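PDB 1SU0: iron-sulfur cluster assembly scaffold protein IscU from Streptococcus pyogenes, which probably serves as a scaffold on which iron-sulfur clusters are built by the partner enzyme IscS before being handed on to other proteins. Local coordinates for residues H24-G29 / A59-G64; V30-L35 / S45-F50. One frame throughout, in Å; residues are numbered along the deposited sequence.

Interaction 1 (H24-G29 / A59-G64)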
loop_
_atom_site.group_PDB
_atom_site.type_symbol
_atom_site.label_atom_id
_atom_site.label_comp_id
_atom_site.label_asym_id
_atom_site.label_seq_id
_atom_site.Cartn_x
_atom_site.Cartn_y
_atom_site.Cartn_z
ATOM N N HIS A 24 -10.081 -5.255 -2.628
ATOM C CA HIS A 24 -9.485 -6.536 -2.987
ATOM C C HIS A 24 -10.154 -7.040 -4.250
ATOM O O HIS A 24 -11.284 -6.671 -4.545
ATOM C CB HIS A 24 -9.683 -7.559 -1.861
ATOM C CG HIS A 24 -8.809 -8.777 -1.970
ATOM N ND1 HIS A 24 -7.440 -8.708 -2.144
ATOM C CD2 HIS A 24 -9.116 -10.097 -1.924
ATOM C CE1 HIS A 24 -6.943 -9.934 -2.195
ATOM N NE2 HIS A 24 -7.940 -10.793 -2.076
ATOM N N GLY A 25 -9.470 -7.924 -4.968
ATOM C CA GLY A 25 -9.901 -8.349 -6.280
ATOM C C GLY A 25 -9.243 -7.499 -7.350
ATOM O O GLY A 25 -8.226 -6.831 -7.108
ATOM N N GLN A 26 -9.843 -7.535 -8.537
ATOM C CA GLN A 26 -9.311 -6.890 -9.732
ATOM C C GLN A 26 -10.422 -6.125 -10.433
ATOM O O GLN A 26 -11.572 -6.573 -10.461
ATOM C CB GLN A 26 -8.731 -7.944 -10.704
ATOM C CG GLN A 26 -7.731 -8.941 -10.076
ATOM C CD GLN A 26 -6.319 -8.389 -9.947
ATOM O OE1 GLN A 26 -5.931 -7.854 -8.894
ATOM N NE2 GLN A 26 -5.541 -8.531 -11.013
ATOM N N LEU A 27 -10.058 -4.985 -11.015
ATOM C CA LEU A 27 -10.972 -4.169 -11.802
ATOM C C LEU A 27 -11.062 -4.691 -13.231
ATOM O O LEU A 27 -10.084 -5.214 -13.774
ATOM C CB LEU A 27 -10.487 -2.720 -11.829
ATOM C CG LEU A 27 -10.287 -2.005 -10.488
ATOM C CD1 LEU A 27 -9.828 -0.569 -10.734
ATOM C CD2 LEU A 27 -11.550 -2.031 -9.639
ATOM N N ASP A 28 -12.234 -4.523 -13.838
ATOM C CA ASP A 28 -12.511 -5.058 -15.171
ATOM C C ASP A 28 -11.980 -4.159 -16.285
ATOM O O ASP A 28 -12.067 -2.939 -16.191
ATOM C CB ASP A 28 -14.019 -5.267 -15.361
ATOM C CG ASP A 28 -14.505 -6.577 -14.768
ATOM O OD1 ASP A 28 -14.150 -6.863 -13.603
ATOM O OD2 ASP A 28 -15.234 -7.382 -15.396
ATOM N N GLY A 29 -11.443 -4.775 -17.338
ATOM C CA GLY A 29 -10.905 -4.060 -18.487
ATOM C C GLY A 29 -9.699 -3.181 -18.190
ATOM O O GLY A 29 -9.448 -2.224 -18.920
ATOM N N ALA A 59 -7.795 -1.724 -7.068
ATOM C CA ALA A 59 -8.034 -3.071 -6.576
ATOM C C ALA A 59 -6.764 -3.909 -6.650
ATOM O O ALA A 59 -5.921 -3.713 -7.539
ATOM C CB ALA A 59 -9.141 -3.743 -7.382
ATOM N N PHE A 60 -6.638 -4.846 -5.713
ATOM C CA PHE A 60 -5.463 -5.701 -5.643
ATOM C C PHE A 60 -5.738 -7.133 -5.167
ATOM O O PHE A 60 -6.717 -7.434 -4.473
ATOM C CB PHE A 60 -4.376 -5.080 -4.768
ATOM C CG PHE A 60 -4.476 -5.475 -3.334
ATOM C CD1 PHE A 60 -3.754 -6.563 -2.848
ATOM C CD2 PHE A 60 -5.330 -4.776 -2.468
ATOM C CE1 PHE A 60 -3.874 -6.957 -1.532
ATOM C CE2 PHE A 60 -5.450 -5.149 -1.162
ATOM C CZ PHE A 60 -4.723 -6.245 -0.684
ATOM N N ALA A 61 -4.813 -7.998 -5.551
ATOM C CA ALA A 61 -4.882 -9.398 -5.237
ATOM C C ALA A 61 -3.468 -9.952 -5.229
ATOM O O ALA A 61 -2.588 -9.442 -5.920
ATOM C CB ALA A 61 -5.731 -10.115 -6.260
ATOM N N GLY A 62 -3.240 -10.992 -4.445
ATOM C CA GLY A 62 -1.928 -11.605 -4.401
ATOM C C GLY A 62 -1.759 -12.559 -3.240
ATOM O O GLY A 62 -2.684 -13.285 -2.877
ATOM N N ASN A 63 -0.565 -12.572 -2.663
ATOM C CA ASN A 63 -0.256 -13.508 -1.590
ATOM C C ASN A 63 0.939 -13.011 -0.828
ATOM O O ASN A 63 2.017 -12.870 -1.401
ATOM C CB ASN A 63 0.051 -14.886 -2.148
ATOM C CG ASN A 63 0.994 -15.690 -1.254
ATOM O OD1 ASN A 63 0.560 -16.355 -0.299
ATOM N ND2 ASN A 63 2.291 -15.643 -1.571
ATOM N N GLY A 64 0.754 -12.750 0.458
ATOM C CA GLY A 64 1.870 -12.364 1.294
ATOM C C GLY A 64 1.670 -12.550 2.779
ATOM O O GLY A 64 0.600 -12.947 3.242
#
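The aromatic part of this contact is an edge-to-face pair between His24 and Phe60. The imidazole turns its edge to the phenyl face, with ring centroids 5.1 Å apart and planes inclined at 70°. His24 ND1 leads, standing 3.9 Å above the Phe60 ring plane and offset toward its rim. The first torsion of His24 puts CG anti to the backbone N (chi1 -165°), swinging the ring along the strand until CE1 reaches Ala61 CA. The phenyl ring itself reaches inward to Ser72, Ser73 and Thr76 of helix 66-79.

Polar contacts gather at one carbonyl. Gly25 N gives Phe60 O a weak, strongly bent hydrogen bond (2.8 Å, 128° at the hydrogen), and His24 CA adds a CA-H...O contact to the same Phe60 O at 3.3 Å. Together with the backbone bond between Phe60 and His23, they keep the loop beside the strand at a single bridge.

The methyl of Ala59 sits between two unlike neighbours: its CB lies close against the carbonyl Gly25 O at 3.2 Å and makes an apolar contact with Leu27 CD2 at 3.7 Å, while the Gln26 chain, bent at chi2, curls its amide end over Ala61 CB. The arrangement is an irregular loop crossing the edge strand of the antiparallel IscU sheet, whose strand 55-63 leads on to the zinc ligand Cys65.

Interaction 2 (V30-L35 / S45-F50); sequences VEAVQL and SLTVKF
The flat carboxamide of Gln34 lies with one face over the hydroxyl of Ser45: Ser45 OG sits almost directly above Gln34 CD at 3.3 Å, nearly equidistant from OE1 and NE2. The amide N-H groups therefore do not aim at the oxygen, and the hydroxyl rests against the amide face in van der Waals contact; the polar partner of Ser45 OG is instead the side-chain amide of Gln26. The backbone carbonyls are also approached over their planes. Val33 N donates to Leu46 O at 3.0 Å from 61° out of the carbonyl plane, and Leu46 N returns a straighter bond to Val33 O at 2.9 Å, 38° out of plane. This reciprocal pair makes Val33 and Leu46 a hydrogen-bonded antiparallel pair, followed by Gln34 and Ser45 as a non-hydrogen-bonded one.

Beyond the Gln34-Ser45 pair, Ala32 CB fits closely beside Ser45 OG at 3.2 Å and also touches Thr47 CG2 at 3.5 Å. Val30, with CG1 anti to its backbone N (chi1 170°), directs that methyl across the strand, 3.4 Å from Val48 O and against Thr47 CB. Thr47 turns OG1 into the space flanked by its own N and C, where it takes a hydrogen bond from Leu27 N and makes a weak one with Ala59 O. On the face of Val33 and Leu46, Val33 packs on helix 122-139 and Leu46 on Ile58. The whole is a beta hairpin of strands 33-36 and 43-50, whose connection carries the zinc ligands Cys40 and Asp42.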
loop_
_atom_site.group_PDB
_atom_site.type_symbol
_atom_site.label_atom_id
_atom_site.label_comp_id
_atom_site.label_asym_id
_atom_site.label_seq_id
_atom_site.Cartn_x
_atom_site.Cartn_y
_atom_site.Cartn_z
ATOM N N VAL A 30 -8.955 -3.511 -17.132
ATOM C CA VAL A 30 -7.835 -2.692 -16.658
ATOM C C VAL A 30 -6.564 -3.530 -16.534
ATOM O O VAL A 30 -6.486 -4.418 -15.681
ATOM C CB VAL A 30 -8.147 -2.063 -15.274
ATOM C CG1 VAL A 30 -6.903 -1.414 -14.666
ATOM C CG2 VAL A 30 -9.274 -1.039 -15.391
ATOM N N GLU A 31 -5.569 -3.230 -17.368
ATOM C CA GLU A 31 -4.309 -3.968 -17.383
ATOM C C GLU A 31 -3.649 -3.839 -16.023
ATOM O O GLU A 31 -3.334 -2.741 -15.586
ATOM C CB GLU A 31 -3.367 -3.438 -18.472
ATOM C CG GLU A 31 -3.750 -3.807 -19.912
ATOM C CD GLU A 31 -4.175 -2.598 -20.747
ATOM O OE1 GLU A 31 -4.956 -1.756 -20.233
ATOM O OE2 GLU A 31 -3.738 -2.482 -21.922
ATOM N N ALA A 32 -3.456 -4.970 -15.356
ATOM C CA ALA A 32 -2.971 -4.992 -13.981
ATOM C C ALA A 32 -1.468 -4.795 -13.926
ATOM O O ALA A 32 -0.777 -4.962 -14.923
ATOM C CB ALA A 32 -3.343 -6.300 -13.314
ATOM N N VAL A 33 -0.976 -4.443 -12.742
ATOM C CA VAL A 33 0.451 -4.266 -12.513
ATOM C C VAL A 33 0.902 -5.280 -11.480
ATOM O O VAL A 33 0.481 -5.216 -10.313
ATOM C CB VAL A 33 0.783 -2.859 -12.020
ATOM C CG1 VAL A 33 2.276 -2.734 -11.761
ATOM C CG2 VAL A 33 0.309 -1.813 -13.040
ATOM N N GLN A 34 1.769 -6.197 -11.909
ATOM C CA GLN A 34 2.261 -7.242 -11.040
ATOM C C GLN A 34 3.738 -7.086 -10.719
ATOM O O GLN A 34 4.580 -7.019 -11.607
ATOM C CB GLN A 34 2.000 -8.605 -11.669
ATOM C CG GLN A 34 0.623 -9.191 -11.311
ATOM C CD GLN A 34 -0.307 -9.287 -12.514
ATOM O OE1 GLN A 34 -0.389 -8.344 -13.310
ATOM N NE2 GLN A 34 -1.002 -10.419 -12.653
ATOM N N LEU A 35 4.030 -6.984 -9.432
ATOM C CA LEU A 35 5.377 -7.123 -8.899
ATOM C C LEU A 35 5.428 -8.190 -7.800
ATOM O O LEU A 35 4.396 -8.639 -7.304
ATOM C CB LEU A 35 5.851 -5.790 -8.313
ATOM C CG LEU A 35 5.274 -4.492 -8.879
ATOM C CD1 LEU A 35 5.944 -3.326 -8.161
ATOM C CD2 LEU A 35 5.454 -4.385 -10.392
ATOM N N SER A 45 -1.148 -8.049 -7.825
ATOM C CA SER A 45 -1.672 -7.630 -9.090
ATOM C C SER A 45 -2.534 -6.467 -8.684
ATOM O O SER A 45 -3.505 -6.642 -7.953
ATOM C CB SER A 45 -2.493 -8.757 -9.708
ATOM O OG SER A 45 -3.042 -8.406 -10.956
ATOM N N LEU A 46 -2.144 -5.283 -9.136
ATOM C CA LEU A 46 -2.771 -4.044 -8.756
ATOM C C LEU A 46 -3.339 -3.401 -10.023
ATOM O O LEU A 46 -2.600 -2.794 -10.794
ATOM C CB LEU A 46 -1.708 -3.140 -8.110
ATOM C CG LEU A 46 -2.097 -1.935 -7.235
ATOM C CD1 LEU A 46 -1.533 -0.655 -7.787
ATOM C CD2 LEU A 46 -3.603 -1.808 -7.020
ATOM N N THR A 47 -4.639 -3.575 -10.249
ATOM C CA THR A 47 -5.346 -2.840 -11.298
ATOM C C THR A 47 -5.697 -1.437 -10.811
ATOM O O THR A 47 -6.313 -1.289 -9.756
ATOM C CB THR A 47 -6.648 -3.542 -11.689
ATOM O OG1 THR A 47 -7.463 -3.729 -10.527
ATOM C CG2 THR A 47 -6.388 -4.943 -12.239
ATOM N N VAL A 48 -5.327 -0.411 -11.574
ATOM C CA VAL A 48 -5.702 0.957 -11.211
ATOM C C VAL A 48 -6.429 1.659 -12.352
ATOM O O VAL A 48 -5.978 1.659 -13.507
ATOM C CB VAL A 48 -4.497 1.810 -10.788
ATOM C CG1 VAL A 48 -4.947 3.202 -10.375
ATOM C CG2 VAL A 48 -3.756 1.146 -9.643
ATOM N N LYS A 49 -7.556 2.263 -11.996
ATOM C CA LYS A 49 -8.360 3.054 -12.912
ATOM C C LYS A 49 -8.104 4.543 -12.671
ATOM O O LYS A 49 -8.063 4.993 -11.528
ATOM C CB LYS A 49 -9.838 2.728 -12.685
ATOM C CG LYS A 49 -10.804 3.375 -13.656
ATOM C CD LYS A 49 -12.220 2.891 -13.390
ATOM C CE LYS A 49 -13.227 3.643 -14.231
ATOM N NZ LYS A 49 -12.995 3.428 -15.684
ATOM N N PHE A 50 -7.900 5.281 -13.754
ATOM C CA PHE A 50 -7.857 6.742 -13.732
ATOM C C PHE A 50 -8.948 7.256 -14.673
ATOM O O PHE A 50 -9.056 6.780 -15.806
ATOM C CB PHE A 50 -6.490 7.260 -14.198
ATOM C CG PHE A 50 -5.326 6.516 -13.608
ATOM C CD1 PHE A 50 -4.900 5.312 -14.168
ATOM C CD2 PHE A 50 -4.659 7.010 -12.483
ATOM C CE1 PHE A 50 -3.832 4.617 -13.626
ATOM C CE2 PHE A 50 -3.584 6.310 -11.928
ATOM C CZ PHE A 50 -3.170 5.118 -12.498
#

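In the fold
Interaction 2 is nested within the chain loop closed by interaction 1, and the two contacts belong to the same three-stranded antiparallel sheet, with centres about 8 Å apart. Residues 30-35 and 45-50 join an edge strand to the central one by one reciprocal pair of backbone hydrogen bonds; residues 24-29 reach the other edge strand, 55-63, through a single bridge, ring packing and a weak bond. Both are partly buried, each combining buried strand residues with exposed loop or edge positions. A backbone bond between Ala61 and Ser45 joins strand 55-63 of interaction 1 to its neighbour 43-50 of interaction 2, while the side chain of Gln26 meets Ser45 and Thr47, so the loop of interaction 1 also covers the polar face of interaction 2.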